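Local coordinates for protein major allergen Alt a 1 (Alternaria alternata, PDB 3V0R) that may bind host plant thaumatin-like proteins and inhibit their beta-glucanase activity, as a secreted, disulfide-linked homodimeric fungal allergen, at residues Y14-S19 against D121-L126; Y30-G35 against S51-L57; S69-F73 against L83-K87. One frame throughout, in Å; residues are numbered along the deposited sequence.

Contact 1: Y14-S19 against D121-L126; sequences YVWKIS and DAYITL. With 8AC (8-aminooctanoic acid), chain L; 0FU (2,5,6-triaminopyrimidin-4-ol), chain J; SO4 (sulfate ion), chain B.
Strands from opposite ends of a chain can pair side by side in a sheet, and residues 14-19 and 121-126 illustrate this. Strands 15-19 and 122-125, both extended, run antiparallel at 147°, their axes 4.7 Å apart. Asp121 opens the second segment opposite Ser19, its OD1 3.2 Å from Ser19 CB; its OD2 remains 4.2 Å from Lys17 NZ, too far for a salt bridge, and Lys17 NZ hydrogen-bonds Asn109 of the second subunit and sulfate O1 (3.1 Å). Ala122 forms a hydrogen-bonded pair with Ile18: Ile18 N to Ala122 O 2.8 Å, Ala122 N to Ile18 O 3.0 Å. Tyr123 pairs with Lys17 without hydrogen bonds and shares its face with Val15 and Thr125; Tyr123 OH approaches Lys17 CD at 3.5 Å. Ile124, on the other face, binds Trp16 twice, Ile124 N to Trp16 O 2.9 Å and Trp16 N to Ile124 O 3.1 Å, and sets CD1 3.7 Å from Trp16 CB. Thr125 faces Val15 in a non-hydrogen-bonded pair. Leu126 (m, t) donates from N to Tyr14 O at 2.9 Å and places CD1 3.6 Å from the centroid of the six-membered Trp16 ring (Trp16 chi1 m, chi2 -13°), a CH-pi contact. This regular antiparallel pairing joins the first and last strands of the beta-barrel, with Tyr14, Trp16 and Leu126 lining the 8-aminooctanoic acid pocket.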
loop_
_atom_site.group_PDB
_atom_site.type_symbol
_atom_site.label_atom_id
_atom_site.label_comp_id
_atom_site.label_asym_id
_atom_site.label_seq_id
_atom_site.Cartn_x
_atom_site.Cartn_y
_atom_site.Cartn_z
ATOM N N TYR A 14 16.993 21.730 -3.769
ATOM C CA TYR A 14 15.683 22.022 -3.167
ATOM C C TYR A 14 14.600 22.208 -4.225
ATOM O O TYR A 14 13.535 22.763 -3.956
ATOM C CB TYR A 14 15.820 23.257 -2.269
ATOM C CG TYR A 14 16.707 22.938 -1.078
ATOM C CD1 TYR A 14 18.021 23.292 -1.078
ATOM C CD2 TYR A 14 16.204 22.227 0.000
ATOM C CE1 TYR A 14 18.867 22.976 -0.007
ATOM C CE2 TYR A 14 17.033 21.923 1.077
ATOM C CZ TYR A 14 18.334 22.267 1.029
ATOM O OH TYR A 14 19.159 21.954 2.085
ATOM N N VAL A 15 14.881 21.719 -5.426
ATOM C CA VAL A 15 13.961 21.762 -6.558
ATOM C C VAL A 15 13.552 20.368 -7.004
ATOM O O VAL A 15 14.412 19.492 -7.276
ATOM C CB VAL A 15 14.630 22.520 -7.728
ATOM C CG1 VAL A 15 13.664 22.569 -8.938
ATOM C CG2 VAL A 15 15.006 23.940 -7.281
ATOM N N TRP A 16 12.248 20.115 -6.999
ATOM C CA TRP A 16 11.668 18.831 -7.367
ATOM C C TRP A 16 10.773 18.972 -8.548
ATOM O O TRP A 16 10.166 20.050 -8.731
ATOM C CB TRP A 16 10.903 18.225 -6.213
ATOM C CG TRP A 16 11.698 17.853 -5.004
ATOM C CD1 TRP A 16 13.058 17.759 -4.868
ATOM C CD2 TRP A 16 11.169 17.492 -3.677
ATOM N NE1 TRP A 16 13.387 17.364 -3.601
ATOM C CE2 TRP A 16 12.269 17.194 -2.860
ATOM C CE3 TRP A 16 9.897 17.425 -3.143
ATOM C CZ2 TRP A 16 12.125 16.819 -1.530
ATOM C CZ3 TRP A 16 9.754 17.027 -1.834
ATOM C CH2 TRP A 16 10.858 16.784 -1.027
ATOM N N LYS A 17 10.614 17.901 -9.341
ATOM C CA LYS A 17 9.761 17.920 -10.531
ATOM C C LYS A 17 8.469 17.246 -10.175
ATOM O O LYS A 17 8.496 16.180 -9.527
ATOM C CB LYS A 17 10.449 17.096 -11.612
ATOM C CG LYS A 17 9.677 17.046 -12.921
ATOM C CD LYS A 17 10.494 16.279 -13.974
ATOM C CE LYS A 17 10.132 14.803 -13.905
ATOM N NZ LYS A 17 10.764 14.006 -15.019
ATOM N N ILE A 18 7.347 17.844 -10.591
ATOM C CA ILE A 18 6.027 17.322 -10.373
ATOM C C ILE A 18 5.517 16.933 -11.763
ATOM O O ILE A 18 5.617 17.674 -12.740
ATOM C CB ILE A 18 5.038 18.319 -9.735
ATOM C CG1 ILE A 18 5.660 18.975 -8.512
ATOM C CG2 ILE A 18 3.685 17.609 -9.466
ATOM C CD1 ILE A 18 5.840 18.079 -7.288
ATOM N N SER A 19 5.010 15.732 -11.867
ATOM C CA SER A 19 4.535 15.203 -13.149
ATOM C C SER A 19 3.397 14.182 -12.931
ATOM O O SER A 19 3.103 13.738 -11.797
ATOM C CB SER A 19 5.667 14.505 -13.942
ATOM O OG SER A 19 6.177 13.428 -13.184
ATOM N N ASP A 121 4.749 19.294 -16.957
ATOM C CA ASP A 121 5.424 19.145 -15.679
ATOM C C ASP A 121 5.492 20.516 -14.997
ATOM O O ASP A 121 5.324 21.524 -15.667
ATOM C CB ASP A 121 6.845 18.666 -15.902
ATOM C CG ASP A 121 6.934 17.219 -16.357
ATOM O OD1 ASP A 121 5.979 16.491 -16.421
ATOM O OD2 ASP A 121 8.065 16.802 -16.647
ATOM N N ALA A 122 5.723 20.538 -13.686
ATOM C CA ALA A 122 5.931 21.761 -12.910
ATOM C C ALA A 122 7.132 21.511 -12.007
ATOM O O ALA A 122 7.421 20.385 -11.670
ATOM C CB ALA A 122 4.695 22.096 -12.030
ATOM N N TYR A 123 7.814 22.575 -11.610
ATOM C CA TYR A 123 8.959 22.491 -10.741
ATOM C C TYR A 123 8.682 23.255 -9.477
ATOM O O TYR A 123 8.147 24.392 -9.524
ATOM C CB TYR A 123 10.146 23.003 -11.480
ATOM C CG TYR A 123 10.590 22.058 -12.545
ATOM C CD1 TYR A 123 10.011 22.074 -13.813
ATOM C CD2 TYR A 123 11.549 21.070 -12.276
ATOM C CE1 TYR A 123 10.369 21.091 -14.766
ATOM C CE2 TYR A 123 11.952 20.161 -13.226
ATOM C CZ TYR A 123 11.370 20.172 -14.457
ATOM O OH TYR A 123 11.774 19.256 -15.349
ATOM N N ILE A 124 8.973 22.688 -8.326
ATOM C CA ILE A 124 8.677 23.392 -7.078
ATOM C C ILE A 124 10.040 23.696 -6.411
ATOM O O ILE A 124 10.998 22.887 -6.525
ATOM C CB ILE A 124 7.780 22.546 -6.108
ATOM C CG1 ILE A 124 8.286 21.143 -5.771
ATOM C CG2 ILE A 124 6.347 22.439 -6.607
ATOM C CD1 ILE A 124 9.167 21.052 -4.494
ATOM N N THR A 125 10.094 24.770 -5.645
ATOM C CA THR A 125 11.264 25.114 -4.816
ATOM C C THR A 125 10.854 25.081 -3.347
ATOM O O THR A 125 9.914 25.765 -2.878
ATOM C CB THR A 125 11.896 26.499 -5.208
ATOM O OG1 THR A 125 12.282 26.506 -6.575
ATOM C CG2 THR A 125 13.183 26.832 -4.298
ATOM N N LEU A 126 11.550 24.263 -2.564
ATOM C CA LEU A 126 11.328 24.186 -1.139
ATOM C C LEU A 126 12.061 25.303 -0.406
ATOM O O LEU A 126 13.275 25.440 -0.515
ATOM C CB LEU A 126 11.735 22.796 -0.618
ATOM C CG LEU A 126 10.944 21.607 -1.129
ATOM C CD1 LEU A 126 11.819 20.368 -1.024
ATOM C CD2 LEU A 126 9.689 21.452 -0.273
HETATM N NAA 8AC L . 24.306 19.536 1.129
HETATM O OAB 8AC L . 14.117 18.923 1.238
HETATM O OAC 8AC L . 14.450 16.814 1.384
HETATM C CAD 8AC L . 23.074 18.741 1.234
HETATM C CAE 8AC L . 22.032 19.339 0.314
HETATM C CAF 8AC L . 21.003 18.317 -0.126
HETATM C CAG 8AC L . 19.730 18.557 0.698
HETATM C CAH 8AC L . 18.502 18.244 -0.077
HETATM C CAI 8AC L . 17.288 18.180 0.895
HETATM C CAJ 8AC L . 16.000 18.200 0.106
HETATM C CAK 8AC L . 14.773 17.934 1.004
HETATM C C4 0FU J . 19.547 17.387 4.293
HETATM N N3 0FU J . 20.657 18.159 4.443
HETATM C C2 0FU J . 20.581 19.494 4.699
HETATM N NAA 0FU J . 21.715 20.197 4.836
HETATM N N1 0FU J . 19.392 20.122 4.822
HETATM C C6 0FU J . 18.245 19.396 4.679
HETATM N NAB 0FU J . 17.081 19.991 4.794
HETATM C C5 0FU J . 18.287 17.999 4.409
HETATM N NAC 0FU J . 17.172 17.236 4.266
HETATM O O4 0FU J . 19.594 16.035 4.024
HETATM S S SO4 B . 10.451 10.220 -15.172
HETATM O O1 SO4 B . 9.795 11.206 -14.246
HETATM O O2 SO4 B . 10.814 10.942 -16.428
HETATM O O3 SO4 B . 11.674 9.671 -14.505
HETATM O O4 SO4 B . 9.582 9.074 -15.574
#

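Contact 2: Y30-G35 against S51-L57; sequences YYNSLG and SAQADKL. With 0FU (2,5,6-triaminopyrimidin-4-ol), chain M; SO4 (sulfate ion), chain D.
Backbone pairing can persist through a turn beyond a hairpin's regular strands, as in 30-35 against 51-57. Strands 33-35 and 51-53 are antiparallel at 176°, axes 4.8 Å apart; non-hydrogen-bonded pairs Ser33-Gln53 and Gly35-Ser51 (CA-CA 4.5 and 4.0 Å) flank hydrogen-bonded Leu34-Ala52. Backbone hydrogen bonds are Leu34 N–Ala52 O 3.0 Å, Ala52 N–Leu34 O 2.9 Å, Ala54 N–Asn32 O 3.2 Å and, past Asp55, Leu57 N–Tyr31 O 2.9 Å. One water bridges Tyr31 N and Leu57 O (2.9 Å each), another Asn32 ND2 (3.2 Å) and Asp55 O (2.8 Å); sulfate O3 and O2 accept from Asp55 N and Lys56 N, each 2.9 Å. Leu57 CD1 packs 3.8 Å from Leu34 CB; Lys56 CG sits 4.0 Å from the Tyr30 ring centroid, a CH-pi contact. Beside Ser33 and Ser51, Gly35 CA is 3.4 Å from N1 of the triaminopyrimidinol, which an ideal CB would strike. Strand 33-40 also pairs with strand 15-25; Leu34 packs on Phe75 and Ala52 on Phe73.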
loop_
_atom_site.group_PDB
_atom_site.type_symbol
_atom_site.label_atom_id
_atom_site.label_comp_id
_atom_site.label_asym_id
_atom_site.label_seq_id
_atom_site.Cartn_x
_atom_site.Cartn_y
_atom_site.Cartn_z
ATOM N N TYR A 30 -16.067 18.598 -6.906
ATOM C CA TYR A 30 -14.969 18.162 -6.006
ATOM C C TYR A 30 -14.259 16.940 -6.574
ATOM O O TYR A 30 -14.845 16.177 -7.397
ATOM C CB TYR A 30 -15.517 17.827 -4.614
ATOM C CG TYR A 30 -16.590 16.776 -4.663
ATOM C CD1 TYR A 30 -17.939 17.126 -4.717
ATOM C CD2 TYR A 30 -16.260 15.427 -4.694
ATOM C CE1 TYR A 30 -18.933 16.143 -4.798
ATOM C CE2 TYR A 30 -17.241 14.440 -4.755
ATOM C CZ TYR A 30 -18.568 14.812 -4.798
ATOM O OH TYR A 30 -19.496 13.824 -4.902
ATOM N N TYR A 31 -12.982 16.786 -6.186
ATOM C CA TYR A 31 -12.212 15.589 -6.475
ATOM C C TYR A 31 -12.565 14.487 -5.446
ATOM O O TYR A 31 -12.775 14.806 -4.278
ATOM C CB TYR A 31 -10.698 15.858 -6.343
ATOM C CG TYR A 31 -10.154 16.741 -7.469
ATOM C CD1 TYR A 31 -9.945 16.221 -8.733
ATOM C CD2 TYR A 31 -9.831 18.061 -7.249
ATOM C CE1 TYR A 31 -9.462 17.011 -9.777
ATOM C CE2 TYR A 31 -9.273 18.852 -8.268
ATOM C CZ TYR A 31 -9.106 18.327 -9.530
ATOM O OH TYR A 31 -8.572 19.099 -10.546
ATOM N N ASN A 32 -12.561 13.224 -5.887
ATOM C CA ASN A 32 -12.567 12.120 -4.947
ATOM C C ASN A 32 -11.251 11.375 -4.973
ATOM O O ASN A 32 -11.034 10.483 -4.156
ATOM C CB ASN A 32 -13.771 11.163 -5.098
ATOM C CG ASN A 32 -13.732 10.338 -6.364
ATOM O OD1 ASN A 32 -12.804 10.445 -7.184
ATOM N ND2 ASN A 32 -14.765 9.508 -6.545
ATOM N N SER A 33 -10.400 11.727 -5.938
ATOM C CA SER A 33 -9.109 11.098 -6.109
ATOM C C SER A 33 -8.169 12.134 -6.721
ATOM O O SER A 33 -8.521 12.739 -7.695
ATOM C CB SER A 33 -9.236 9.856 -7.007
ATOM O OG SER A 33 -7.973 9.200 -7.129
ATOM N N LEU A 34 -6.967 12.286 -6.162
ATOM C CA LEU A 34 -5.991 13.234 -6.651
ATOM C C LEU A 34 -4.602 12.677 -6.421
ATOM O O LEU A 34 -4.334 12.100 -5.356
ATOM C CB LEU A 34 -6.171 14.546 -5.846
ATOM C CG LEU A 34 -5.914 15.940 -6.318
ATOM C CD1 LEU A 34 -6.637 16.324 -7.560
ATOM C CD2 LEU A 34 -6.433 16.870 -5.208
ATOM N N GLY A 35 -3.714 12.860 -7.381
ATOM C CA GLY A 35 -2.355 12.428 -7.232
ATOM C C GLY A 35 -1.378 12.972 -8.243
ATOM O O GLY A 35 -1.763 13.510 -9.273
ATOM N N SER A 51 -0.601 11.043 -3.153
ATOM C CA SER A 51 -2.011 10.963 -3.521
ATOM C C SER A 51 -2.918 10.910 -2.347
ATOM O O SER A 51 -2.510 10.579 -1.224
ATOM C CB SER A 51 -2.224 9.706 -4.352
ATOM O OG SER A 51 -2.039 8.562 -3.536
ATOM N N ALA A 52 -4.181 11.145 -2.599
ATOM C CA ALA A 52 -5.203 10.992 -1.593
ATOM C C ALA A 52 -6.548 10.630 -2.251
ATOM O O ALA A 52 -6.837 11.036 -3.405
ATOM C CB ALA A 52 -5.379 12.311 -0.798
ATOM N N GLN A 53 -7.381 9.948 -1.491
ATOM C CA GLN A 53 -8.744 9.611 -1.867
ATOM C C GLN A 53 -9.697 9.813 -0.711
ATOM O O GLN A 53 -9.359 9.579 0.415
ATOM C CB GLN A 53 -8.889 8.157 -2.281
ATOM C CG GLN A 53 -8.131 7.827 -3.550
ATOM C CD GLN A 53 -6.692 7.513 -3.228
ATOM O OE1 GLN A 53 -6.336 7.328 -2.012
ATOM N NE2 GLN A 53 -5.833 7.448 -4.300
ATOM N N ALA A 54 -10.893 10.215 -1.017
ATOM C CA ALA A 54 -11.948 10.254 -0.009
ATOM C C ALA A 54 -13.234 10.396 -0.761
ATOM O O ALA A 54 -13.213 10.707 -1.953
ATOM C CB ALA A 54 -11.739 11.434 0.903
ATOM N N ASP A 55 -14.364 10.192 -0.091
ATOM C CA ASP A 55 -15.657 10.419 -0.749
ATOM C C ASP A 55 -15.679 11.839 -1.280
ATOM O O ASP A 55 -16.164 12.089 -2.389
ATOM C CB ASP A 55 -16.835 10.250 0.218
ATOM C CG ASP A 55 -17.091 8.785 0.591
ATOM O OD1 ASP A 55 -16.411 7.874 0.037
ATOM O OD2 ASP A 55 -17.978 8.547 1.440
ATOM N N LYS A 56 -15.120 12.780 -0.497
ATOM C CA LYS A 56 -15.010 14.145 -1.026
ATOM C C LYS A 56 -13.738 14.790 -0.514
ATOM O O LYS A 56 -13.633 15.103 0.642
ATOM C CB LYS A 56 -16.228 14.956 -0.633
ATOM C CG LYS A 56 -16.190 16.422 -1.026
ATOM C CD LYS A 56 -17.599 17.011 -0.887
ATOM C CE LYS A 56 -17.583 18.445 -0.378
ATOM N NZ LYS A 56 -17.128 19.428 -1.410
ATOM N N LEU A 57 -12.759 14.979 -1.383
ATOM C CA LEU A 57 -11.525 15.656 -0.941
ATOM C C LEU A 57 -11.794 17.159 -0.751
ATOM O O LEU A 57 -12.588 17.733 -1.481
ATOM C CB LEU A 57 -10.404 15.442 -1.959
ATOM C CG LEU A 57 -9.896 14.014 -2.110
ATOM C CD1 LEU A 57 -8.919 13.846 -3.283
ATOM C CD2 LEU A 57 -9.154 13.610 -0.803
HETATM C C4 0FU M . -2.073 7.290 -7.239
HETATM N N3 0FU M . -3.271 7.884 -7.209
HETATM C C2 0FU M . -3.516 8.950 -8.001
HETATM N NAA 0FU M . -4.747 9.494 -7.919
HETATM N N1 0FU M . -2.573 9.444 -8.858
HETATM C C6 0FU M . -1.358 8.879 -8.912
HETATM N NAB 0FU M . -0.403 9.357 -9.722
HETATM C C5 0FU M . -1.105 7.772 -8.090
HETATM N NAC 0FU M . 0.068 7.141 -8.059
HETATM O O4 0FU M . -1.751 6.206 -6.487
HETATM S S SO4 D . -14.815 11.047 3.330
HETATM O O1 SO4 D . -13.753 11.475 4.296
HETATM O O2 SO4 D . -15.047 12.164 2.359
HETATM O O3 SO4 D . -14.331 9.697 2.816
HETATM O O4 SO4 D . -16.115 10.847 4.031
HETATM O O HOH W 1 -11.971 18.595 -4.186
HETATM O O HOH W 2 -16.867 10.108 -4.192
#

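Contact 3: S69-F73 against L83-K87; sequences SFMDF and LLKQK. With 8AC (8-aminooctanoic acid), chain L.
A short hairpin can carry a binding residue at its open end, as residues 69-73 and 83-87 do. The touching parts run antiparallel, end-to-end directions (CA 70 to 73 against CA 83 to 86) 167° apart. Ser69 begins with an ST turn, its OG accepting from Met71 N at 3.3 Å. Phe70 (chi1 p) presents its ring edge to Gln86, Phe70 CE2–Gln86 NE2 3.6 Å; Phe70 O and Lys85 O both approach one water, which also accepts from Lys87 N. Met71, chi angles all m, curls its thioether over the neighbouring strand: Met71 SD is 3.6 Å from Gln86 CB and Met71 CE 3.8 Å from Leu84 CB. Asp72 makes the hydrogen-bonded pair with Lys85 (Asp72 N–Lys85 O 3.1 Å, Lys85 N–Asp72 O 2.9 Å). Their charges stay 4.2 Å apart (Asp72 OD2–Lys85 NZ), and Lys85 makes a cation-pi contact with Trp62. Phe73 (chi1 p) forms a non-hydrogen-bonded pair with Leu84, Phe73 CB–Leu84 CD2 3.7 Å. Gln86 NE2 hydrogen-bonds OAC of 8-aminooctanoic acid at 3.0 Å. Strand 81-87 continues the sheet into strand 93-106, strand 72-76 pairs with strand 63-64, and the Phe73 ring reaches across to strand 47-53.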
loop_
_atom_site.group_PDB
_atom_site.type_symbol
_atom_site.label_atom_id
_atom_site.label_comp_id
_atom_site.label_asym_id
_atom_site.label_seq_id
_atom_site.Cartn_x
_atom_site.Cartn_y
_atom_site.Cartn_z
ATOM N N SER A 69 4.284 8.652 4.553
ATOM C CA SER A 69 5.089 9.767 3.993
ATOM C C SER A 69 5.589 10.888 4.936
ATOM O O SER A 69 4.895 11.415 5.804
ATOM C CB SER A 69 4.425 10.441 2.779
ATOM O OG SER A 69 5.458 10.987 1.933
ATOM N N PHE A 70 6.810 11.302 4.680
ATOM C CA PHE A 70 7.353 12.436 5.363
ATOM C C PHE A 70 6.803 13.760 4.769
ATOM O O PHE A 70 7.157 14.826 5.224
ATOM C CB PHE A 70 8.886 12.337 5.246
ATOM C CG PHE A 70 9.401 12.538 3.855
ATOM C CD1 PHE A 70 9.224 11.579 2.890
ATOM C CD2 PHE A 70 10.030 13.726 3.500
ATOM C CE1 PHE A 70 9.636 11.802 1.575
ATOM C CE2 PHE A 70 10.478 13.939 2.207
ATOM C CZ PHE A 70 10.290 12.974 1.249
ATOM N N MET A 71 5.981 13.686 3.729
ATOM C CA MET A 71 5.481 14.891 3.047
ATOM C C MET A 71 3.951 14.991 3.213
ATOM O O MET A 71 3.255 13.987 3.094
ATOM C CB MET A 71 5.709 14.783 1.557
ATOM C CG MET A 71 7.155 14.802 1.106
ATOM S SD MET A 71 7.957 16.358 1.531
ATOM C CE MET A 71 6.810 17.442 0.675
ATOM N N ASP A 72 3.482 16.217 3.404
ATOM C CA ASP A 72 2.047 16.563 3.336
ATOM C C ASP A 72 1.830 17.441 2.169
ATOM O O ASP A 72 2.734 18.153 1.753
ATOM C CB ASP A 72 1.568 17.269 4.583
ATOM C CG ASP A 72 1.539 16.323 5.828
ATOM O OD1 ASP A 72 1.477 15.097 5.687
ATOM O OD2 ASP A 72 1.554 16.852 6.947
ATOM N N PHE A 73 0.609 17.399 1.627
ATOM C CA PHE A 73 0.200 18.316 0.580
ATOM C C PHE A 73 -1.207 18.856 0.797
ATOM O O PHE A 73 -2.007 18.276 1.512
ATOM C CB PHE A 73 0.325 17.678 -0.793
ATOM C CG PHE A 73 -0.832 16.765 -1.159
ATOM C CD1 PHE A 73 -0.894 15.505 -0.695
ATOM C CD2 PHE A 73 -1.847 17.207 -2.022
ATOM C CE1 PHE A 73 -1.908 14.617 -1.069
ATOM C CE2 PHE A 73 -2.887 16.341 -2.398
ATOM C CZ PHE A 73 -2.920 15.040 -1.914
ATOM N N LEU A 83 0.362 22.873 -2.745
ATOM C CA LEU A 83 1.232 23.266 -1.647
ATOM C C LEU A 83 1.775 21.994 -0.991
ATOM O O LEU A 83 1.051 21.066 -0.737
ATOM C CB LEU A 83 0.397 24.036 -0.621
ATOM C CG LEU A 83 1.022 24.376 0.706
ATOM C CD1 LEU A 83 2.214 25.259 0.540
ATOM C CD2 LEU A 83 0.021 25.066 1.688
ATOM N N LEU A 84 3.089 21.938 -0.834
ATOM C CA LEU A 84 3.774 20.838 -0.130
ATOM C C LEU A 84 4.374 21.345 1.156
ATOM O O LEU A 84 4.790 22.490 1.223
ATOM C CB LEU A 84 4.890 20.278 -1.008
ATOM C CG LEU A 84 4.525 19.667 -2.347
ATOM C CD1 LEU A 84 5.785 19.369 -3.193
ATOM C CD2 LEU A 84 3.748 18.351 -2.079
ATOM N N LYS A 85 4.490 20.487 2.162
ATOM C CA LYS A 85 5.129 20.804 3.379
ATOM C C LYS A 85 5.973 19.653 3.863
ATOM O O LYS A 85 5.528 18.503 3.842
ATOM C CB LYS A 85 4.080 21.120 4.412
ATOM C CG LYS A 85 4.629 21.381 5.776
ATOM C CD LYS A 85 3.560 21.719 6.802
ATOM C CE LYS A 85 2.714 20.515 7.158
ATOM N NZ LYS A 85 1.770 20.806 8.296
ATOM N N GLN A 86 7.180 19.954 4.305
ATOM C CA GLN A 86 8.121 18.967 4.831
ATOM C C GLN A 86 8.683 19.518 6.174
ATOM O O GLN A 86 9.419 20.524 6.194
ATOM C CB GLN A 86 9.299 18.827 3.815
ATOM C CG GLN A 86 10.278 17.668 4.128
ATOM C CD GLN A 86 11.551 17.673 3.328
ATOM O OE1 GLN A 86 11.826 18.569 2.510
ATOM N NE2 GLN A 86 12.396 16.688 3.594
ATOM N N LYS A 87 8.360 18.864 7.263
ATOM C CA LYS A 87 8.918 19.255 8.528
ATOM C C LYS A 87 10.199 18.447 8.831
ATOM O O LYS A 87 10.134 17.262 9.266
ATOM C CB LYS A 87 7.884 19.025 9.626
ATOM C CG LYS A 87 8.372 19.474 10.989
ATOM C CD LYS A 87 7.266 19.472 12.036
ATOM C CE LYS A 87 7.765 20.053 13.348
ATOM N NZ LYS A 87 6.644 20.158 14.327
HETATM N NAA 8AC L . 24.306 19.536 1.129
HETATM O OAB 8AC L . 14.117 18.923 1.238
HETATM O OAC 8AC L . 14.450 16.814 1.384
HETATM C CAD 8AC L . 23.074 18.741 1.234
HETATM C CAE 8AC L . 22.032 19.339 0.314
HETATM C CAF 8AC L . 21.003 18.317 -0.126
HETATM C CAG 8AC L . 19.730 18.557 0.698
HETATM C CAH 8AC L . 18.502 18.244 -0.077
HETATM C CAI 8AC L . 17.288 18.180 0.895
HETATM C CAJ 8AC L . 16.000 18.200 0.106
HETATM C CAK 8AC L . 14.773 17.934 1.004
HETATM O O HOH W 3 5.979 17.019 6.596
HETATM O O HOH W 4 9.050 15.500 6.907
#

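Taken together, the three contacts show how one antiparallel sheet curls into a barrel. Contact 1 closes a long loop in which contacts 2 and 3 are nested in series, so the chain's first and last strands meet mid-sheet while two local hairpins lie towards its flanks. Centres of contacts 1 and 3 are about 13 Å apart, those of 2 and 3 about 17 Å; the centres of contacts 1 and 2 are about 21 Å apart, their nearest atoms about 5 Å. The flanks meet inside, Ala52 CB 3.8 Å from Phe73 CZ. Contact 1 packs on contact 3, Trp16 CZ3 3.9 Å from Met71 SD, and both touch 8-aminooctanoic acid; contact 2 lines a different triaminopyrimidinol site from the one Tyr14 borders.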